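Bifunctional endomannanase/endoglucanase (Caldanaerobius polysaccharolyticus, PDB 3W0K) probably hydrolyses beta-1,4 linkages in mannan and cellulose chains, as a bifunctional endomannanase and endoglucanase of glycoside hydrolase family 5. Local coordinates at residues Glu19-Pro23 and Tyr64-Tyr68. Residues are numbered along the deposited sequence; the frame is centred on the assembly and turned at random.
Sequences EPEPP and YIDLY
Proline-aromatic packing, pinned by one direct hydrogen bond, joins the extended loop 19-23, which leads from strand 4-7 to helix 25-33, to one side of helix 62-74 through Tyr64, Leu67 and Tyr68. The clearest evidence is a CH-pi contact: Pro20 CG sits 3.4 Å from the centroid of the Tyr64 ring and 17° off its normal, hence over one face, displaced toward the CD2-CE2 side. At the far end of that ring, Tyr64 OH shares a water with Pro20 O, 2.9 Å from each of these two oxygens, so Pro20 meets the ring directly and its hydroxyl through the water. With an alanine in place of Tyr64, Pro20 would probably lose the aromatic surface beneath its CG, and the bridging water its hydroxyl partner. Tyr68 works differently, edge-on to the loop. Its OH donates to Glu21 O over 2.7 Å, in the carbonyl plane with a C=O...O angle of 153°, a well-directed bond to a backbone acceptor. Its CG lies anti to the carbonyl carbon, beside the backbone N (chi1 -61°), which turns the ring back over the preceding turn, Tyr64 O above one face, and leaves its edge to the loop, where Pro23 CB comes within 3.8 Å of Tyr68 CD1. Farther along, the Pro23 ring crosses the Leu67 side chain; the approach of Pro23 CD to Leu67 CD2, 3.5 Å, is tighter than usual for two carbons. Trp10 extends the junction, its ring meeting that of Tyr68 and its backbone hydrogen-bonding to that of Glu21, while Met79 of strand 78-83 touches Tyr68 from the barrel. In this (beta/alpha)8 TIM barrel of the family 5 type, the loop after the first strand thus packs on the helix between the second and third.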
loop_
_atom_site.group_PDB
_atom_site.type_symbol
_atom_site.label_atom_id
_atom_site.label_comp_id
_atom_site.label_asym_id
_atom_site.label_seq_id
_atom_site.Cartn_x
_atom_site.Cartn_y
_atom_site.Cartn_z
ATOM N N GLU A 19 10.325 -17.615 8.405
ATOM C CA GLU A 19 8.959 -17.760 8.885
ATOM C C GLU A 19 8.306 -16.388 8.970
ATOM O O GLU A 19 8.986 -15.384 9.195
ATOM C CB GLU A 19 8.957 -18.401 10.277
ATOM C CG GLU A 19 9.409 -19.854 10.309
ATOM C CD GLU A 19 8.424 -20.790 9.633
ATOM O OE1 GLU A 19 7.227 -20.759 9.997
ATOM O OE2 GLU A 19 8.847 -21.561 8.744
ATOM N N PRO A 20 6.994 -16.309 8.699
ATOM C CA PRO A 20 6.366 -14.989 8.798
ATOM C C PRO A 20 6.427 -14.535 10.255
ATOM O O PRO A 20 6.505 -15.359 11.167
ATOM C CB PRO A 20 4.931 -15.239 8.320
ATOM C CG PRO A 20 4.756 -16.723 8.390
ATOM C CD PRO A 20 6.093 -17.290 8.076
ATOM N N GLU A 21 6.457 -13.228 10.472
ATOM C CA GLU A 21 6.539 -12.709 11.829
ATOM C C GLU A 21 5.201 -12.678 12.540
ATOM O O GLU A 21 4.147 -12.627 11.907
ATOM C CB GLU A 21 7.107 -11.292 11.820
ATOM C CG GLU A 21 8.499 -11.173 11.236
ATOM C CD GLU A 21 9.018 -9.754 11.274
ATOM O OE1 GLU A 21 8.189 -8.816 11.271
ATOM O OE2 GLU A 21 10.254 -9.573 11.312
ATOM N N PRO A 22 5.224 -12.792 13.876
ATOM C CA PRO A 22 3.979 -12.750 14.640
ATOM C C PRO A 22 3.545 -11.285 14.586
ATOM O O PRO A 22 4.357 -10.407 14.277
ATOM C CB PRO A 22 4.437 -13.112 16.058
ATOM C CG PRO A 22 5.677 -13.920 15.837
ATOM C CD PRO A 22 6.359 -13.154 14.741
ATOM N N PRO A 23 2.261 -10.997 14.840
ATOM C CA PRO A 23 1.847 -9.592 14.797
ATOM C C PRO A 23 2.557 -8.793 15.887
ATOM O O PRO A 23 2.816 -9.305 16.982
ATOM C CB PRO A 23 0.338 -9.672 15.038
ATOM C CG PRO A 23 0.192 -10.915 15.869
ATOM C CD PRO A 23 1.128 -11.871 15.179
ATOM N N TYR A 64 -1.267 -17.416 10.302
ATOM C CA TYR A 64 -0.603 -16.157 10.626
ATOM C C TYR A 64 -1.523 -15.008 10.245
ATOM O O TYR A 64 -1.645 -14.034 10.983
ATOM C CB TYR A 64 0.719 -16.018 9.878
ATOM C CG TYR A 64 1.880 -16.677 10.576
ATOM C CD1 TYR A 64 2.575 -16.012 11.590
ATOM C CD2 TYR A 64 2.298 -17.955 10.216
ATOM C CE1 TYR A 64 3.660 -16.604 12.224
ATOM C CE2 TYR A 64 3.387 -18.556 10.845
ATOM C CZ TYR A 64 4.060 -17.875 11.845
ATOM O OH TYR A 64 5.142 -18.460 12.460
ATOM N N ILE A 65 -2.174 -15.128 9.090
ATOM C CA ILE A 65 -3.097 -14.097 8.630
ATOM C C ILE A 65 -4.291 -14.035 9.583
ATOM O O ILE A 65 -4.756 -12.948 9.920
ATOM C CB ILE A 65 -3.535 -14.338 7.165
ATOM C CG1 ILE A 65 -2.298 -14.339 6.259
ATOM C CG2 ILE A 65 -4.505 -13.245 6.715
ATOM C CD1 ILE A 65 -2.575 -14.687 4.812
ATOM N N ASP A 66 -4.735 -15.197 10.069
ATOM C CA ASP A 66 -5.844 -15.258 11.029
ATOM C C ASP A 66 -5.449 -14.476 12.281
ATOM O O ASP A 66 -6.255 -13.731 12.842
ATOM C CB ASP A 66 -6.120 -16.699 11.478
ATOM C CG ASP A 66 -6.660 -17.584 10.376
ATOM O OD1 ASP A 66 -6.978 -17.090 9.277
ATOM O OD2 ASP A 66 -6.779 -18.798 10.633
ATOM N N LEU A 67 -4.205 -14.674 12.713
ATOM C CA LEU A 67 -3.676 -14.018 13.905
ATOM C C LEU A 67 -3.579 -12.508 13.729
ATOM O O LEU A 67 -3.921 -11.751 14.640
ATOM C CB LEU A 67 -2.313 -14.611 14.278
ATOM C CG LEU A 67 -1.689 -14.141 15.594
ATOM C CD1 LEU A 67 -2.667 -14.319 16.747
ATOM C CD2 LEU A 67 -0.407 -14.921 15.845
ATOM N N TYR A 68 -3.118 -12.069 12.559
ATOM C CA TYR A 68 -3.016 -10.639 12.288
ATOM C C TYR A 68 -4.413 -10.023 12.387
ATOM O O TYR A 68 -4.598 -8.968 12.996
ATOM C CB TYR A 68 -2.465 -10.380 10.880
ATOM C CG TYR A 68 -1.076 -10.915 10.585
ATOM C CD1 TYR A 68 -0.186 -11.250 11.608
ATOM C CD2 TYR A 68 -0.659 -11.089 9.267
ATOM C CE1 TYR A 68 1.092 -11.751 11.317
ATOM C CE2 TYR A 68 0.605 -11.584 8.965
ATOM C CZ TYR A 68 1.476 -11.912 9.988
ATOM O OH TYR A 68 2.725 -12.396 9.672
HETATM O O HOH W 1 7.179 -16.717 13.594
#